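Side-chain contact in exopolygalacturonate lyase (Vibrio vulnificus, PDB 5A29), which probably cleaves pectate chains by beta-elimination, as a manganese-binding polysaccharide lyase of family 2: residues S334-N339 with L364-L369. Residues are numbered along the deposited sequence; the frame is centred on the assembly and turned at random.
Sequences SIVFNN and LNFYRL. With SRT (S,R meso-tartaric acid), chain D.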
ATOM      1  N   SER A 334       4.542   3.574  -6.110  1.00 15.58           N
ATOM      2  CA  SER A 334       3.563   4.292  -5.276  1.00 16.83           C
ATOM      3  C   SER A 334       2.548   5.060  -6.146  1.00 16.70           C
ATOM      4  O   SER A 334       1.458   5.305  -5.670  1.00 19.33           O
ATOM      5  CB  SER A 334       4.234   5.348  -4.372  1.00 20.70           C
ATOM      6  OG  SER A 334       5.170   4.658  -3.499  1.00 30.55           O
ATOM      7  N   ILE A 335       2.935   5.439  -7.359  1.00 16.23           N
ATOM      8  CA  ILE A 335       2.048   6.220  -8.240  1.00 15.21           C
ATOM      9  C   ILE A 335       1.135   5.282  -9.048  1.00 19.58           C
ATOM     10  O   ILE A 335      -0.098   5.460  -9.008  1.00 18.42           O
ATOM     11  CB  ILE A 335       2.869   7.067  -9.211  1.00 16.34           C
ATOM     12  CG1 ILE A 335       3.638   8.142  -8.429  1.00 15.57           C
ATOM     13  CG2 ILE A 335       1.964   7.685 -10.295  1.00 17.98           C
ATOM     14  CD1 ILE A 335       4.719   8.769  -9.347  1.00 17.41           C
ATOM     15  N   VAL A 336       1.729   4.342  -9.802  1.00 16.76           N
ATOM     16  CA  VAL A 336       0.943   3.546 -10.784  1.00 17.82           C
ATOM     17  C   VAL A 336       0.339   2.266 -10.192  1.00 16.92           C
ATOM     18  O   VAL A 336      -0.401   1.563 -10.891  1.00 16.99           O
ATOM     19  CB  VAL A 336       1.707   3.212 -12.100  1.00 20.07           C
ATOM     20  CG1 VAL A 336       2.209   4.547 -12.740  1.00 20.64           C
ATOM     21  CG2 VAL A 336       2.813   2.158 -11.913  1.00 18.74           C
ATOM     22  N   PHE A 337       0.727   1.934  -8.971  1.00 18.36           N
ATOM     23  CA  PHE A 337       0.160   0.763  -8.325  1.00 17.65           C
ATOM     24  C   PHE A 337      -0.639   1.237  -7.098  1.00 18.46           C
ATOM     25  O   PHE A 337      -1.874   1.254  -7.154  1.00 16.11           O
ATOM     26  CB  PHE A 337       1.269  -0.256  -7.936  1.00 18.42           C
ATOM     27  CG  PHE A 337       0.748  -1.438  -7.183  1.00 19.57           C
ATOM     28  CD1 PHE A 337      -0.245  -2.283  -7.768  1.00 18.12           C
ATOM     29  CD2 PHE A 337       1.244  -1.750  -5.917  1.00 19.34           C
ATOM     30  CE1 PHE A 337      -0.729  -3.416  -7.053  1.00 18.65           C
ATOM     31  CE2 PHE A 337       0.753  -2.857  -5.181  1.00 19.88           C
ATOM     32  CZ  PHE A 337      -0.224  -3.704  -5.773  1.00 18.15           C
ATOM     33  N   ASN A 338       0.025   1.671  -5.999  1.00 17.81           N
ATOM     34  CA  ASN A 338      -0.710   1.917  -4.771  1.00 17.50           C
ATOM     35  C   ASN A 338      -1.717   3.048  -4.942  1.00 17.19           C
ATOM     36  O   ASN A 338      -2.923   2.847  -4.713  1.00 17.90           O
ATOM     37  CB  ASN A 338       0.221   2.260  -3.560  1.00 18.07           C
ATOM     38  CG  ASN A 338       1.239   1.156  -3.308  1.00 20.93           C
ATOM     39  OD1 ASN A 338       2.327   1.237  -3.843  1.00 19.38           O
ATOM     40  ND2 ASN A 338       0.830   0.063  -2.676  1.00 16.72           N
ATOM     41  N   ASN A 339      -1.249   4.209  -5.373  1.00 13.91           N
ATOM     42  CA  ASN A 339      -2.227   5.333  -5.387  1.00 17.16           C
ATOM     43  C   ASN A 339      -3.234   5.169  -6.544  1.00 16.53           C
ATOM     44  O   ASN A 339      -4.393   5.615  -6.433  1.00 17.41           O
ATOM     45  CB  ASN A 339      -1.543   6.669  -5.459  1.00 15.88           C
ATOM     46  CG  ASN A 339      -2.560   7.831  -5.338  1.00 17.59           C
ATOM     47  OD1 ASN A 339      -3.224   7.988  -4.293  1.00 17.28           O
ATOM     48  ND2 ASN A 339      -2.716   8.567  -6.430  1.00 18.27           N
ATOM     49  N   LEU A 364      -1.832   6.052 -18.729  1.00 17.12           N
ATOM     50  CA  LEU A 364      -1.448   6.000 -20.108  1.00 16.29           C
ATOM     51  C   LEU A 364      -0.184   6.797 -20.381  1.00 18.06           C
ATOM     52  O   LEU A 364       0.706   6.365 -21.154  1.00 17.19           O
ATOM     53  CB  LEU A 364      -2.601   6.484 -21.035  1.00 17.40           C
ATOM     54  CG  LEU A 364      -3.809   5.502 -21.148  1.00 22.22           C
ATOM     55  CD1 LEU A 364      -4.932   6.150 -21.981  1.00 23.99           C
ATOM     56  CD2 LEU A 364      -3.284   4.211 -21.752  1.00 24.42           C
ATOM     57  N   ASN A 365      -0.133   7.979 -19.785  1.00 16.54           N
ATOM     58  CA  ASN A 365       1.001   8.919 -20.092  1.00 17.60           C
ATOM     59  C   ASN A 365       2.294   8.362 -19.474  1.00 18.65           C
ATOM     60  O   ASN A 365       3.350   8.487 -20.068  1.00 18.62           O
ATOM     61  CB  ASN A 365       0.655  10.289 -19.514  1.00 17.65           C
ATOM     62  CG  ASN A 365      -0.355  11.020 -20.424  1.00 19.73           C
ATOM     63  OD1 ASN A 365      -0.300  10.813 -21.595  1.00 25.63           O
ATOM     64  ND2 ASN A 365      -1.171  11.878 -19.908  1.00 22.49           N
ATOM     65  N   PHE A 366       2.166   7.686 -18.339  1.00 17.24           N
ATOM     66  CA  PHE A 366       3.374   6.983 -17.763  1.00 15.51           C
ATOM     67  C   PHE A 366       3.832   5.865 -18.648  1.00 18.03           C
ATOM     68  O   PHE A 366       5.033   5.781 -18.999  1.00 16.81           O
ATOM     69  CB  PHE A 366       3.035   6.419 -16.390  1.00 16.87           C
ATOM     70  CG  PHE A 366       4.185   5.623 -15.775  1.00 16.86           C
ATOM     71  CD1 PHE A 366       5.347   6.302 -15.339  1.00 17.55           C
ATOM     72  CD2 PHE A 366       4.173   4.211 -15.815  1.00 17.62           C
ATOM     73  CE1 PHE A 366       6.452   5.554 -14.854  1.00 20.31           C
ATOM     74  CE2 PHE A 366       5.242   3.484 -15.277  1.00 16.84           C
ATOM     75  CZ  PHE A 366       6.386   4.160 -14.806  1.00 18.16           C
ATOM     76  N   TYR A 367       2.902   4.953 -19.016  1.00 16.61           N
ATOM     77  CA  TYR A 367       3.365   3.819 -19.823  1.00 17.29           C
ATOM     78  C   TYR A 367       3.818   4.195 -21.232  1.00 18.61           C
ATOM     79  O   TYR A 367       4.636   3.508 -21.817  1.00 17.41           O
ATOM     80  CB  TYR A 367       2.353   2.668 -19.816  1.00 16.39           C
ATOM     81  CG  TYR A 367       2.237   2.032 -18.441  1.00 17.50           C
ATOM     82  CD1 TYR A 367       3.244   1.162 -17.983  1.00 19.81           C
ATOM     83  CD2 TYR A 367       1.172   2.290 -17.605  1.00 16.96           C
ATOM     84  CE1 TYR A 367       3.165   0.552 -16.754  1.00 20.95           C
ATOM     85  CE2 TYR A 367       1.076   1.659 -16.338  1.00 16.70           C
ATOM     86  CZ  TYR A 367       2.057   0.781 -15.934  1.00 19.58           C
ATOM     87  OH  TYR A 367       2.052   0.193 -14.671  1.00 20.28           O
ATOM     88  N   ARG A 368       3.306   5.302 -21.808  1.00 17.32           N
ATOM     89  CA  ARG A 368       3.826   5.682 -23.123  1.00 17.28           C
ATOM     90  C   ARG A 368       5.303   6.018 -23.047  1.00 18.39           C
ATOM     91  O   ARG A 368       6.008   5.824 -24.016  1.00 18.87           O
ATOM     92  CB  ARG A 368       3.074   6.935 -23.690  1.00 18.84           C
ATOM     93  CG  ARG A 368       1.619   6.615 -23.996  1.00 20.22           C
ATOM     94  CD  ARG A 368       0.888   7.860 -24.608  1.00 23.36           C
ATOM     95  NE  ARG A 368      -0.432   7.450 -25.115  1.00 24.66           N
ATOM     96  CZ  ARG A 368      -1.214   8.239 -25.863  1.00 34.96           C
ATOM     97  NH1 ARG A 368      -0.809   9.472 -26.210  1.00 32.85           N
ATOM     98  NH2 ARG A 368      -2.359   7.780 -26.348  1.00 31.05           N
ATOM     99  N   LEU A 369       5.758   6.505 -21.913  1.00 17.09           N
ATOM    100  CA  LEU A 369       7.178   6.919 -21.743  1.00 18.11           C
ATOM    101  C   LEU A 369       8.051   5.763 -21.213  1.00 21.98           C
ATOM    102  O   LEU A 369       9.210   5.673 -21.562  1.00 22.09           O
ATOM    103  CB  LEU A 369       7.252   8.040 -20.673  1.00 19.03           C
ATOM    104  CG  LEU A 369       6.505   9.328 -21.070  1.00 19.52           C
ATOM    105  CD1 LEU A 369       6.736  10.324 -19.919  1.00 21.65           C
ATOM    106  CD2 LEU A 369       7.128   9.816 -22.369  1.00 22.30           C
TER
HETATM  107  O1  SRT D1568       0.913  10.569  -7.551  0.60 45.19           O
HETATM  108  O11 SRT D1568       0.836  11.769  -9.363  0.60 21.27           O
HETATM  109  C1  SRT D1568       0.308  10.981  -8.566  0.60 33.05           C
HETATM  110  C2  SRT D1568      -1.142  10.548  -8.654  0.60 34.08           C
HETATM  111  O2  SRT D1568      -1.790  11.749  -8.420  0.60 36.11           O
HETATM  112  C3  SRT D1568      -1.775   9.930  -9.923  0.60 35.92           C
HETATM  113  O3  SRT D1568      -0.937   9.963 -11.053  0.60 41.05           O
HETATM  114  C4  SRT D1568      -2.283   8.503  -9.819  0.60 39.75           C
HETATM  115  O4  SRT D1568      -3.371   8.349 -10.438  0.60 39.59           O
HETATM  116  O41 SRT D1568      -1.666   7.601  -9.144  0.60 21.87           O
HETATM  117  O   HOH W   1      -0.224   0.228 -13.492  1.00 16.41           O
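Val336 is the one residue of 334-339 that touches 364-369, and its two methyl branches meet different aromatic rings. CG1 sits over a face of the Phe366 ring, 4.0 Å from the ring centroid and 28° off the normal, which meets the geometry of a CH-pi contact. The approach is displaced toward one side of the ring, since the shortest separation is 3.7 Å from Val336 CG1 to Phe366 CD2. The torsion chi1 (177°), with CG anti to the backbone N, carries the Phe366 ring alongside Val336; the turn about chi2 then sets its face. CG2 of Val336 instead meets the hydroxyl end of Tyr367, 3.5 Å from OH, arriving obliquely to the ring. Within 364-369, an edge of the Phe366 ring points at a face of Tyr367, with CD2 3.7 Å above the plane of that ring and over its centre.

Beside this tight apolar part the contact is looser and polar. No direct hydrogen bond joins the segments; a water accepts from Tyr367 OH at 2.6 Å and donates to Val336 O at 2.9 Å, giving that buried carbonyl a partner. On another side of helix 331-349, Asn339 ND2 donates to O41 of the bound tartrate at 3.1 Å (157°), at a wider pi-type turn, where Asn339 N bonds to Ser334 O.

The buried area is small, 127 Å². Segment 334-339 lies on helix 331-349 and 364-369 on the next helix, 353-370, with helix 234-250 against Ile335 and Asn339, and helix 430-442 against Leu364 and Tyr367.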